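Local coordinates for protein alternansucrase (Leuconostoc mesenteroides, PDB 6HVG) that is a multidomain enzyme of glycosyl hydrolase family 70, combining a TIM-barrel core with choline-binding-type cell wall repeats, at residues 603-608 and 1137-1141; 880-886 and 928-933; 1049-1055 and 1106-1110. All blocks are in the same frame, centred on the assembly; numbering follows the deposited sequence.

Contact 1 (603-608 and 1137-1141); sequences FGSITG and DLRNA
R1139 reaches from helix 1135-1147 onto helix 603-608 and overlaps F603, G604, T607 and G608, a knob in a four-residue hole between two segments of the helical layer of the family 70 (beta/alpha)8 barrel. Each segment precedes a barrel strand, helix 603-608 leading to strand 617-620 and helix 1135-1147 to strand 1151-1156, and these two strands are neighbours in the parallel sheet. The segment axes approach to 10.7 Å and cross at -140°, so the chains run roughly antiparallel; the nearest CA atoms are those of G604 and R1139, 6.2 Å apart. Phi/psi stay close to -60/-45 from F603 to S605 and throughout 1137-1141, then drift to -93/-23 at T607 and -136/14 at G608. R1139 (m, t, m, chi4 -85°) packs its CD 4.0 Å from G604 CA and its NE 3.9 Å from G608 CA. G608 CA and the T607 carbonyl lie over one face of the guanidinium; a CB on G608 would strike R1139 NE. The charge itself is met within its own helix, where NH1 forms a salt bridge with D1135. Beside the arginine's aliphatic stem, F603 (chi1 t, chi2 65°) brings CE2 to 3.7 Å from CD2 of L1138 (chi1 t, chi2 p) and 3.9 Å from CG of R1139, an apolar contact between buried side chains. T607, with chi1 in the p well, turns its hydroxyl back on its own helix: OG1 donates a very short 2.5 Å hydrogen bond to F603 O.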
ATOM      1  N   PHE A 603     -23.312   7.705 -23.959  1.00 48.60           N
ATOM      2  CA  PHE A 603     -22.062   7.997 -24.655  1.00 48.19           C
ATOM      3  C   PHE A 603     -22.269   8.013 -26.141  1.00 47.81           C
ATOM      4  O   PHE A 603     -21.891   8.968 -26.814  1.00 51.15           O
ATOM      5  CB  PHE A 603     -20.957   7.019 -24.285  1.00 49.06           C
ATOM      6  CG  PHE A 603     -19.636   7.325 -24.938  1.00 50.69           C
ATOM      7  CD1 PHE A 603     -18.963   8.491 -24.634  1.00 53.38           C
ATOM      8  CD2 PHE A 603     -19.058   6.444 -25.842  1.00 50.97           C
ATOM      9  CE1 PHE A 603     -17.740   8.783 -25.238  1.00 55.36           C
ATOM     10  CE2 PHE A 603     -17.840   6.729 -26.441  1.00 51.87           C
ATOM     11  CZ  PHE A 603     -17.179   7.899 -26.142  1.00 52.81           C
ATOM     12  N   GLY A 604     -22.913   6.972 -26.650  1.00 47.87           N
ATOM     13  CA  GLY A 604     -23.175   6.827 -28.086  1.00 48.50           C
ATOM     14  C   GLY A 604     -24.048   7.908 -28.708  1.00 48.67           C
ATOM     15  O   GLY A 604     -23.753   8.390 -29.790  1.00 47.85           O
ATOM     16  N   SER A 605     -25.129   8.279 -28.023  1.00 51.85           N
ATOM     17  CA  SER A 605     -26.038   9.327 -28.489  1.00 54.54           C
ATOM     18  C   SER A 605     -25.327  10.673 -28.641  1.00 56.47           C
ATOM     19  O   SER A 605     -25.523  11.378 -29.630  1.00 61.45           O
ATOM     20  CB  SER A 605     -27.211   9.492 -27.523  1.00 55.11           C
ATOM     21  OG  SER A 605     -27.894   8.269 -27.310  1.00 56.21           O
ATOM     22  N   ILE A 606     -24.498  11.008 -27.654  1.00 55.49           N
ATOM     23  CA  ILE A 606     -23.828  12.300 -27.580  1.00 54.46           C
ATOM     24  C   ILE A 606     -22.644  12.405 -28.530  1.00 55.64           C
ATOM     25  O   ILE A 606     -22.489  13.406 -29.213  1.00 53.94           O
ATOM     26  CB  ILE A 606     -23.352  12.557 -26.144  1.00 53.78           C
ATOM     27  CG1 ILE A 606     -24.568  12.735 -25.234  1.00 55.93           C
ATOM     28  CG2 ILE A 606     -22.452  13.778 -26.067  1.00 54.35           C
ATOM     29  CD1 ILE A 606     -24.293  12.468 -23.775  1.00 59.10           C
ATOM     30  N   THR A 607     -21.818  11.365 -28.580  1.00 58.61           N
ATOM     31  CA  THR A 607     -20.568  11.395 -29.351  1.00 59.57           C
ATOM     32  C   THR A 607     -20.681  10.861 -30.791  1.00 62.60           C
ATOM     33  O   THR A 607     -19.868  11.223 -31.638  1.00 62.84           O
ATOM     34  CB  THR A 607     -19.459  10.626 -28.612  1.00 58.35           C
ATOM     35  OG1 THR A 607     -19.920   9.321 -28.252  1.00 55.23           O
ATOM     36  CG2 THR A 607     -19.092  11.358 -27.337  1.00 59.01           C
ATOM     37  N   GLY A 608     -21.677  10.020 -31.074  1.00 66.81           N
ATOM     38  CA  GLY A 608     -21.880   9.483 -32.425  1.00 66.19           C
ATOM     39  C   GLY A 608     -23.301   9.462 -32.958  1.00 65.56           C
ATOM     40  O   GLY A 608     -23.541   8.832 -33.981  1.00 63.42           O
ATOM     41  N   ASP A1137     -14.006   2.879 -31.932  1.00 58.27           N
ATOM     42  CA  ASP A1137     -13.806   1.474 -31.592  1.00 58.78           C
ATOM     43  C   ASP A1137     -14.693   1.061 -30.416  1.00 58.92           C
ATOM     44  O   ASP A1137     -15.227  -0.053 -30.396  1.00 60.92           O
ATOM     45  CB  ASP A1137     -12.342   1.183 -31.260  1.00 58.15           C
ATOM     46  CG  ASP A1137     -11.437   1.250 -32.469  1.00 60.24           C
ATOM     47  OD1 ASP A1137     -11.887   0.913 -33.584  1.00 63.41           O
ATOM     48  OD2 ASP A1137     -10.254   1.615 -32.296  1.00 62.14           O
ATOM     49  N   LEU A1138     -14.847   1.967 -29.449  1.00 59.08           N
ATOM     50  CA  LEU A1138     -15.671   1.719 -28.267  1.00 58.86           C
ATOM     51  C   LEU A1138     -17.162   1.659 -28.625  1.00 56.16           C
ATOM     52  O   LEU A1138     -17.876   0.751 -28.201  1.00 50.90           O
ATOM     53  CB  LEU A1138     -15.415   2.797 -27.211  1.00 57.47           C
ATOM     54  CG  LEU A1138     -16.290   2.779 -25.955  1.00 58.40           C
ATOM     55  CD1 LEU A1138     -16.222   1.456 -25.208  1.00 57.22           C
ATOM     56  CD2 LEU A1138     -15.873   3.926 -25.054  1.00 58.42           C
ATOM     57  N   ARG A1139     -17.622   2.628 -29.408  1.00 55.25           N
ATOM     58  CA  ARG A1139     -19.013   2.638 -29.851  1.00 54.95           C
ATOM     59  C   ARG A1139     -19.339   1.392 -30.686  1.00 54.77           C
ATOM     60  O   ARG A1139     -20.421   0.834 -30.563  1.00 54.64           O
ATOM     61  CB  ARG A1139     -19.330   3.928 -30.614  1.00 56.46           C
ATOM     62  CG  ARG A1139     -19.360   5.167 -29.714  1.00 58.29           C
ATOM     63  CD  ARG A1139     -20.000   6.369 -30.397  1.00 59.88           C
ATOM     64  NE  ARG A1139     -19.223   6.786 -31.567  1.00 63.43           N
ATOM     65  CZ  ARG A1139     -18.171   7.599 -31.544  1.00 61.35           C
ATOM     66  NH1 ARG A1139     -17.733   8.130 -30.415  1.00 63.23           N
ATOM     67  NH2 ARG A1139     -17.541   7.876 -32.664  1.00 63.84           N
ATOM     68  N   ASN A1140     -18.398   0.944 -31.508  1.00 54.17           N
ATOM     69  CA  ASN A1140     -18.583  -0.283 -32.284  1.00 56.70           C
ATOM     70  C   ASN A1140     -18.608  -1.514 -31.381  1.00 56.74           C
ATOM     71  O   ASN A1140     -19.373  -2.448 -31.596  1.00 56.60           O
ATOM     72  CB  ASN A1140     -17.479  -0.452 -33.358  1.00 58.26           C
ATOM     73  CG  ASN A1140     -17.555   0.596 -34.459  1.00 57.52           C
ATOM     74  OD1 ASN A1140     -18.493   1.401 -34.520  1.00 59.90           O
ATOM     75  ND2 ASN A1140     -16.545   0.618 -35.308  1.00 57.20           N
ATOM     76  N   ALA A1141     -17.748  -1.518 -30.372  1.00 57.34           N
ATOM     77  CA  ALA A1141     -17.699  -2.620 -29.427  1.00 54.11           C
ATOM     78  C   ALA A1141     -19.012  -2.724 -28.661  1.00 53.54           C
ATOM     79  O   ALA A1141     -19.516  -3.814 -28.441  1.00 58.81           O
ATOM     80  CB  ALA A1141     -16.541  -2.425 -28.468  1.00 53.62           C
TER

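Contact 2 (880-886 and 928-933)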
ATOM      1  N   LEU A 880     -15.490 -34.017   1.258  1.00 66.54           N
ATOM      2  CA  LEU A 880     -15.840 -33.771  -0.126  1.00 66.82           C
ATOM      3  C   LEU A 880     -17.182 -33.028  -0.140  1.00 67.38           C
ATOM      4  O   LEU A 880     -18.134 -33.451   0.511  1.00 70.24           O
ATOM      5  CB  LEU A 880     -15.915 -35.101  -0.915  1.00 67.67           C
ATOM      6  CG  LEU A 880     -15.088 -35.234  -2.218  1.00 67.68           C
ATOM      7  CD1 LEU A 880     -13.719 -34.606  -2.180  1.00 70.49           C
ATOM      8  CD2 LEU A 880     -14.922 -36.692  -2.618  1.00 63.61           C
ATOM      9  N   LEU A 881     -17.246 -31.902  -0.852  1.00 65.26           N
ATOM     10  CA  LEU A 881     -18.459 -31.074  -0.885  1.00 64.53           C
ATOM     11  C   LEU A 881     -19.383 -31.497  -2.024  1.00 62.61           C
ATOM     12  O   LEU A 881     -18.930 -31.703  -3.137  1.00 59.18           O
ATOM     13  CB  LEU A 881     -18.095 -29.591  -1.023  1.00 65.81           C
ATOM     14  CG  LEU A 881     -19.244 -28.576  -1.155  1.00 65.92           C
ATOM     15  CD1 LEU A 881     -19.005 -27.348  -0.294  1.00 68.14           C
ATOM     16  CD2 LEU A 881     -19.424 -28.142  -2.593  1.00 65.43           C
ATOM     17  N   THR A 882     -20.669 -31.621  -1.724  1.00 60.95           N
ATOM     18  CA  THR A 882     -21.648 -32.004  -2.713  1.00 61.36           C
ATOM     19  C   THR A 882     -22.704 -30.922  -2.883  1.00 59.02           C
ATOM     20  O   THR A 882     -23.439 -30.611  -1.955  1.00 56.34           O
ATOM     21  CB  THR A 882     -22.306 -33.351  -2.361  1.00 64.08           C
ATOM     22  OG1 THR A 882     -22.838 -33.319  -1.035  1.00 63.61           O
ATOM     23  CG2 THR A 882     -21.288 -34.462  -2.469  1.00 65.59           C
ATOM     24  N   SER A 883     -22.748 -30.350  -4.083  1.00 59.24           N
ATOM     25  CA  SER A 883     -23.671 -29.255  -4.426  1.00 58.02           C
ATOM     26  C   SER A 883     -24.537 -29.684  -5.589  1.00 55.69           C
ATOM     27  O   SER A 883     -24.018 -30.155  -6.604  1.00 60.89           O
ATOM     28  CB  SER A 883     -22.914 -27.967  -4.794  1.00 56.36           C
ATOM     29  OG  SER A 883     -23.794 -26.877  -5.018  1.00 59.21           O
ATOM     30  N   VAL A 884     -25.846 -29.499  -5.436  1.00 50.81           N
ATOM     31  CA  VAL A 884     -26.843 -29.960  -6.391  1.00 50.13           C
ATOM     32  C   VAL A 884     -27.797 -28.837  -6.745  1.00 48.56           C
ATOM     33  O   VAL A 884     -28.110 -28.034  -5.893  1.00 51.05           O
ATOM     34  CB  VAL A 884     -27.697 -31.118  -5.806  1.00 50.12           C
ATOM     35  CG1 VAL A 884     -28.844 -31.478  -6.741  1.00 49.54           C
ATOM     36  CG2 VAL A 884     -26.816 -32.334  -5.517  1.00 49.90           C
ATOM     37  N   ARG A 885     -28.234 -28.782  -8.000  1.00 46.86           N
ATOM     38  CA  ARG A 885     -29.374 -27.972  -8.420  1.00 46.74           C
ATOM     39  C   ARG A 885     -30.404 -28.931  -9.052  1.00 46.80           C
ATOM     40  O   ARG A 885     -30.034 -29.811  -9.813  1.00 47.48           O
ATOM     41  CB  ARG A 885     -28.958 -26.877  -9.426  1.00 48.49           C
ATOM     42  CG  ARG A 885     -28.164 -25.680  -8.858  1.00 50.01           C
ATOM     43  CD  ARG A 885     -28.927 -24.787  -7.834  1.00 48.86           C
ATOM     44  NE  ARG A 885     -29.789 -23.770  -8.437  1.00 47.74           N
ATOM     45  CZ  ARG A 885     -29.342 -22.682  -9.067  1.00 49.70           C
ATOM     46  NH1 ARG A 885     -28.045 -22.423  -9.184  1.00 49.80           N
ATOM     47  NH2 ARG A 885     -30.209 -21.832  -9.596  1.00 53.17           N
ATOM     48  N   PHE A 886     -31.695 -28.719  -8.793  1.00 46.31           N
ATOM     49  CA  PHE A 886     -32.746 -29.673  -9.169  1.00 46.38           C
ATOM     50  C   PHE A 886     -33.441 -29.548 -10.548  1.00 46.81           C
ATOM     51  O   PHE A 886     -33.867 -30.562 -11.088  1.00 50.35           O
ATOM     52  CB  PHE A 886     -33.824 -29.668  -8.094  1.00 48.69           C
ATOM     53  CG  PHE A 886     -33.312 -29.961  -6.724  1.00 50.01           C
ATOM     54  CD1 PHE A 886     -32.756 -31.196  -6.423  1.00 49.28           C
ATOM     55  CD2 PHE A 886     -33.370 -28.995  -5.734  1.00 50.94           C
ATOM     56  CE1 PHE A 886     -32.278 -31.474  -5.151  1.00 49.82           C
ATOM     57  CE2 PHE A 886     -32.898 -29.266  -4.457  1.00 53.49           C
ATOM     58  CZ  PHE A 886     -32.348 -30.515  -4.163  1.00 52.43           C
ATOM     59  N   ILE A 928     -19.740 -42.186  -1.650  1.00 80.61           N
ATOM     60  CA  ILE A 928     -20.040 -40.755  -1.698  1.00 75.89           C
ATOM     61  C   ILE A 928     -21.250 -40.492  -2.583  1.00 73.43           C
ATOM     62  O   ILE A 928     -21.331 -40.980  -3.701  1.00 69.53           O
ATOM     63  CB  ILE A 928     -18.807 -39.950  -2.142  1.00 72.89           C
ATOM     64  CG1 ILE A 928     -17.847 -39.851  -0.963  1.00 70.45           C
ATOM     65  CG2 ILE A 928     -19.189 -38.551  -2.596  1.00 70.98           C
ATOM     66  CD1 ILE A 928     -16.526 -39.234  -1.323  1.00 70.48           C
ATOM     67  N   THR A 929     -22.192 -39.706  -2.062  1.00 71.36           N
ATOM     68  CA  THR A 929     -23.502 -39.564  -2.693  1.00 68.87           C
ATOM     69  C   THR A 929     -23.906 -38.137  -3.077  1.00 64.83           C
ATOM     70  O   THR A 929     -23.737 -37.184  -2.317  1.00 68.13           O
ATOM     71  CB  THR A 929     -24.608 -40.126  -1.788  1.00 68.16           C
ATOM     72  OG1 THR A 929     -24.252 -41.444  -1.368  1.00 67.81           O
ATOM     73  CG2 THR A 929     -25.900 -40.188  -2.544  1.00 70.74           C
ATOM     74  N   LEU A 930     -24.457 -38.030  -4.276  1.00 62.59           N
ATOM     75  CA  LEU A 930     -25.110 -36.822  -4.759  1.00 61.75           C
ATOM     76  C   LEU A 930     -26.619 -37.007  -4.731  1.00 59.91           C
ATOM     77  O   LEU A 930     -27.159 -37.759  -5.513  1.00 60.82           O
ATOM     78  CB  LEU A 930     -24.699 -36.537  -6.199  1.00 61.71           C
ATOM     79  CG  LEU A 930     -23.358 -35.856  -6.477  1.00 61.59           C
ATOM     80  CD1 LEU A 930     -23.129 -35.780  -7.972  1.00 61.64           C
ATOM     81  CD2 LEU A 930     -23.292 -34.469  -5.866  1.00 63.50           C
ATOM     82  N   HIS A 931     -27.306 -36.307  -3.843  1.00 61.26           N
ATOM     83  CA  HIS A 931     -28.759 -36.405  -3.789  1.00 62.22           C
ATOM     84  C   HIS A 931     -29.372 -35.491  -4.871  1.00 59.92           C
ATOM     85  O   HIS A 931     -29.768 -34.349  -4.614  1.00 55.87           O
ATOM     86  CB  HIS A 931     -29.293 -36.064  -2.381  1.00 64.30           C
ATOM     87  CG  HIS A 931     -28.703 -36.897  -1.293  1.00 62.00           C
ATOM     88  ND1 HIS A 931     -27.574 -36.520  -0.598  1.00 60.96           N
ATOM     89  CD2 HIS A 931     -29.077 -38.094  -0.791  1.00 62.84           C
ATOM     90  CE1 HIS A 931     -27.277 -37.451   0.287  1.00 63.52           C
ATOM     91  NE2 HIS A 931     -28.175 -38.417   0.188  1.00 65.67           N
ATOM     92  N   MET A 932     -29.454 -36.034  -6.079  1.00 57.66           N
ATOM     93  CA  MET A 932     -30.010 -35.336  -7.233  1.00 56.45           C
ATOM     94  C   MET A 932     -31.499 -35.042  -7.086  1.00 54.78           C
ATOM     95  O   MET A 932     -32.039 -34.253  -7.845  1.00 51.11           O
ATOM     96  CB  MET A 932     -29.821 -36.180  -8.491  1.00 59.19           C
ATOM     97  CG  MET A 932     -28.373 -36.370  -8.919  1.00 59.77           C
ATOM     98  SD  MET A 932     -27.631 -34.837  -9.506  1.00 58.72           S
ATOM     99  CE  MET A 932     -26.638 -34.434  -8.128  1.00 59.89           C
ATOM    100  N   GLY A 933     -32.165 -35.746  -6.174  1.00 54.80           N
ATOM    101  CA  GLY A 933     -33.516 -35.410  -5.772  1.00 54.37           C
ATOM    102  C   GLY A 933     -34.576 -36.372  -6.251  1.00 53.65           C
ATOM    103  O   GLY A 933     -34.416 -37.043  -7.249  1.00 54.95           O
TER
HETATM  104  O   HOH W   1     -30.646 -32.591  -9.459  1.00 49.71           O
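In the all-beta region inserted between barrel strands 821-825 and 1045-1047, two strands from different sheets meet through their side chains. The short segments run nearly alongside, 21° apart in direction and 7.1 Å apart at closest approach, and no direct hydrogen bond joins them. T882 and V884 point toward strand 928-931: T882 CB is 3.8 Å from L930 CD2, and V884 CG2 is 4.1 Å from the same L930 CD2. At one end L880 CD2 presses on I928 CD1 at 3.3 Å. At the other, the CA-to-CB bond of M932 points away, yet its m, m rotamer curls CE back to 3.4 Å from V884 CG2. Here segment 928-933 turns sharply, with H931 at the centre of an inverse gamma turn and a weak 2.9 Å hydrogen bond from M932 N to L930 O. The F886 ring offers its edge to the carbonyls of H931 and M932, CD1 lying 3.4 Å from M932 O. One water spans the gap, donating to R885 O (2.9 Å) and M932 O (2.7 Å). Strand 881-885 is itself hydrogen-bonded between antiparallel strands 862-866 and 910-915, whereas 927-931 pairs with 971-975 and sets L930 against I913.

Contact 3 (1049-1055 and 1106-1110)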
ATOM      1  N   PHE A1049     -11.103  -7.641 -19.135  1.00 47.29           N
ATOM      2  CA  PHE A1049      -9.869  -6.952 -19.321  1.00 45.73           C
ATOM      3  C   PHE A1049      -9.001  -7.358 -18.186  1.00 44.62           C
ATOM      4  O   PHE A1049      -9.463  -7.885 -17.190  1.00 41.28           O
ATOM      5  CB  PHE A1049     -10.070  -5.434 -19.307  1.00 49.13           C
ATOM      6  CG  PHE A1049     -10.420  -4.881 -17.966  1.00 51.44           C
ATOM      7  CD1 PHE A1049     -11.721  -4.941 -17.489  1.00 50.22           C
ATOM      8  CD2 PHE A1049      -9.438  -4.271 -17.178  1.00 49.54           C
ATOM      9  CE1 PHE A1049     -12.044  -4.441 -16.247  1.00 52.05           C
ATOM     10  CE2 PHE A1049      -9.766  -3.744 -15.967  1.00 50.96           C
ATOM     11  CZ  PHE A1049     -11.066  -3.830 -15.486  1.00 54.28           C
ATOM     12  N   SER A1050      -7.721  -7.103 -18.355  1.00 51.47           N
ATOM     13  CA  SER A1050      -6.721  -7.297 -17.314  1.00 51.37           C
ATOM     14  C   SER A1050      -5.872  -6.042 -17.256  1.00 50.89           C
ATOM     15  O   SER A1050      -5.572  -5.455 -18.300  1.00 49.31           O
ATOM     16  CB  SER A1050      -5.865  -8.476 -17.683  1.00 51.79           C
ATOM     17  OG  SER A1050      -4.610  -8.423 -17.046  1.00 55.23           O
ATOM     18  N   ASN A1051      -5.509  -5.610 -16.052  1.00 51.69           N
ATOM     19  CA  ASN A1051      -4.642  -4.435 -15.914  1.00 54.88           C
ATOM     20  C   ASN A1051      -3.258  -4.587 -16.503  1.00 55.43           C
ATOM     21  O   ASN A1051      -2.580  -3.585 -16.720  1.00 62.34           O
ATOM     22  CB  ASN A1051      -4.479  -4.041 -14.457  1.00 54.04           C
ATOM     23  CG  ASN A1051      -5.662  -3.264 -13.939  1.00 58.29           C
ATOM     24  OD1 ASN A1051      -6.272  -2.478 -14.674  1.00 57.86           O
ATOM     25  ND2 ASN A1051      -5.979  -3.448 -12.661  1.00 62.81           N
ATOM     26  N   PHE A1052      -2.848  -5.822 -16.785  1.00 53.39           N
ATOM     27  CA  PHE A1052      -1.504  -6.086 -17.229  1.00 51.87           C
ATOM     28  C   PHE A1052      -1.361  -6.460 -18.688  1.00 50.08           C
ATOM     29  O   PHE A1052      -0.315  -6.929 -19.116  1.00 52.22           O
ATOM     30  CB  PHE A1052      -0.913  -7.099 -16.288  1.00 52.18           C
ATOM     31  CG  PHE A1052      -0.951  -6.632 -14.860  1.00 53.85           C
ATOM     32  CD1 PHE A1052      -2.085  -6.767 -14.108  1.00 55.62           C
ATOM     33  CD2 PHE A1052       0.131  -5.980 -14.307  1.00 54.52           C
ATOM     34  CE1 PHE A1052      -2.127  -6.294 -12.815  1.00 56.85           C
ATOM     35  CE2 PHE A1052       0.113  -5.538 -13.004  1.00 54.56           C
ATOM     36  CZ  PHE A1052      -1.024  -5.692 -12.258  1.00 56.41           C
ATOM     37  N   GLN A1053      -2.400  -6.179 -19.465  1.00 49.33           N
ATOM     38  CA  GLN A1053      -2.340  -6.328 -20.906  1.00 48.87           C
ATOM     39  C   GLN A1053      -1.231  -5.443 -21.436  1.00 48.34           C
ATOM     40  O   GLN A1053      -0.991  -4.371 -20.914  1.00 48.86           O
ATOM     41  CB  GLN A1053      -3.656  -5.886 -21.543  1.00 53.27           C
ATOM     42  CG  GLN A1053      -4.838  -6.822 -21.292  1.00 53.84           C
ATOM     43  CD  GLN A1053      -6.171  -6.259 -21.769  1.00 50.76           C
ATOM     44  OE1 GLN A1053      -7.195  -6.424 -21.103  1.00 47.43           O
ATOM     45  NE2 GLN A1053      -6.164  -5.606 -22.931  1.00 49.40           N
ATOM     46  N   ALA A1054      -0.554  -5.894 -22.475  1.00 48.32           N
ATOM     47  CA  ALA A1054       0.369  -5.050 -23.216  1.00 48.63           C
ATOM     48  C   ALA A1054      -0.381  -4.008 -24.052  1.00 49.94           C
ATOM     49  O   ALA A1054      -1.576  -4.135 -24.310  1.00 52.62           O
ATOM     50  CB  ALA A1054       1.229  -5.910 -24.121  1.00 49.18           C
ATOM     51  N   MET A1055       0.323  -2.957 -24.455  1.00 52.95           N
ATOM     52  CA  MET A1055      -0.252  -1.957 -25.347  1.00 53.99           C
ATOM     53  C   MET A1055      -0.458  -2.633 -26.697  1.00 57.06           C
ATOM     54  O   MET A1055       0.330  -3.492 -27.062  1.00 58.85           O
ATOM     55  CB  MET A1055       0.675  -0.755 -25.497  1.00 51.90           C
ATOM     56  CG  MET A1055       0.887   0.036 -24.213  1.00 51.89           C
ATOM     57  SD  MET A1055      -0.570   0.923 -23.638  1.00 52.35           S
ATOM     58  CE  MET A1055      -0.778   2.131 -24.966  1.00 50.35           C
ATOM     59  N   LEU A1106       0.908   1.765 -16.580  1.00 53.48           N
ATOM     60  CA  LEU A1106       0.365   0.671 -17.384  1.00 55.16           C
ATOM     61  C   LEU A1106      -0.888   1.051 -18.200  1.00 51.88           C
ATOM     62  O   LEU A1106      -1.501   0.204 -18.826  1.00 55.02           O
ATOM     63  CB  LEU A1106       0.103  -0.569 -16.517  1.00 55.77           C
ATOM     64  CG  LEU A1106       1.339  -1.257 -15.902  1.00 54.59           C
ATOM     65  CD1 LEU A1106       0.918  -2.486 -15.119  1.00 54.06           C
ATOM     66  CD2 LEU A1106       2.314  -1.649 -16.989  1.00 55.70           C
ATOM     67  N   ASN A1107      -1.260   2.318 -18.198  1.00 51.45           N
ATOM     68  CA  ASN A1107      -2.305   2.822 -19.072  1.00 50.71           C
ATOM     69  C   ASN A1107      -3.620   2.052 -19.034  1.00 50.73           C
ATOM     70  O   ASN A1107      -4.345   1.981 -20.038  1.00 52.16           O
ATOM     71  CB  ASN A1107      -1.777   2.905 -20.503  1.00 51.32           C
ATOM     72  CG  ASN A1107      -0.539   3.787 -20.618  1.00 51.54           C
ATOM     73  OD1 ASN A1107      -0.397   4.774 -19.913  1.00 48.75           O
ATOM     74  ND2 ASN A1107       0.355   3.426 -21.507  1.00 53.09           N
ATOM     75  N   ASN A1108      -3.951   1.508 -17.868  1.00 47.96           N
ATOM     76  CA  ASN A1108      -5.111   0.641 -17.772  1.00 47.30           C
ATOM     77  C   ASN A1108      -6.435   1.373 -17.730  1.00 45.92           C
ATOM     78  O   ASN A1108      -7.507   0.745 -17.829  1.00 43.77           O
ATOM     79  CB  ASN A1108      -4.985  -0.338 -16.603  1.00 47.09           C
ATOM     80  CG  ASN A1108      -4.980   0.345 -15.270  1.00 49.43           C
ATOM     81  OD1 ASN A1108      -5.544   1.419 -15.117  1.00 51.09           O
ATOM     82  ND2 ASN A1108      -4.384  -0.299 -14.282  1.00 50.82           N
ATOM     83  N   GLY A1109      -6.373   2.694 -17.569  1.00 46.03           N
ATOM     84  CA  GLY A1109      -7.586   3.527 -17.614  1.00 45.14           C
ATOM     85  C   GLY A1109      -8.114   3.965 -16.271  1.00 42.94           C
ATOM     86  O   GLY A1109      -8.937   4.868 -16.211  1.00 39.36           O
ATOM     87  N   TYR A1110      -7.647   3.323 -15.193  1.00 44.12           N
ATOM     88  CA  TYR A1110      -8.005   3.752 -13.838  1.00 45.55           C
ATOM     89  C   TYR A1110      -7.333   5.049 -13.416  1.00 46.65           C
ATOM     90  O   TYR A1110      -7.815   5.702 -12.500  1.00 48.38           O
ATOM     91  CB  TYR A1110      -7.722   2.659 -12.806  1.00 46.43           C
ATOM     92  CG  TYR A1110      -8.779   1.590 -12.812  1.00 47.48           C
ATOM     93  CD1 TYR A1110     -10.063   1.855 -12.337  1.00 48.32           C
ATOM     94  CD2 TYR A1110      -8.528   0.340 -13.338  1.00 47.68           C
ATOM     95  CE1 TYR A1110     -11.052   0.890 -12.361  1.00 47.84           C
ATOM     96  CE2 TYR A1110      -9.512  -0.627 -13.363  1.00 48.24           C
ATOM     97  CZ  TYR A1110     -10.763  -0.352 -12.876  1.00 48.29           C
ATOM     98  OH  TYR A1110     -11.725  -1.332 -12.928  1.00 53.25           O
TER
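N1051 OD1 and N1108 ND2 lie only 2.9 Å apart, yet the angle is too poor for a hydrogen bond. The N1108 amide is engaged elsewhere: OD1 accepts from Y1110 N at 2.8 Å, forming an Asx turn, and ND2 donates to D1103. The facing loop has its own side-chain-stabilised bend, a type I turn from S1050 to Q1053 in which S1050 OG accepts from F1052 N (3.2 Å, an ST turn) and Q1053 OE1 from S1050 N (2.9 Å). Apolar contacts accompany these polar turns. F1052 CD2 meets L1106 CD1 at 3.7 Å, while F1049 CE2 and Y1110 CE2 stand 4.1 Å apart. H752 meets both of those rings, its plane at about 10° to that of Y1110. The Y1110 side chain also touches D621 and makes a weak hydrogen bond from its hydroxyl to D1155. Such loops, with segment 1049-1055 in the loop after strand 1045-1047, are typical of the C-terminal mouth of a (beta/alpha)8 barrel.

In the fold
Contact 1 closes a long loop of chain, and contacts 2 and 3 lie in series within it; it joins parts far apart in sequence whose following strands, 617-620 and 1151-1156, are neighbours in the barrel. Contacts 1 and 3 both belong to the barrel, in its helical layer and its strand-following loops respectively; their centres are 21 Å apart and their nearest atoms about 11 Å. Contact 2 lies farther off in the inserted beta region, its centre 47 Å from that of contact 1 and 41 Å from that of contact 3. The calcium ion, held by E575, D581, N625 and D1159, is about 13 Å from the Y1110 side chain of contact 3. N625 and D1159 follow those same two strands.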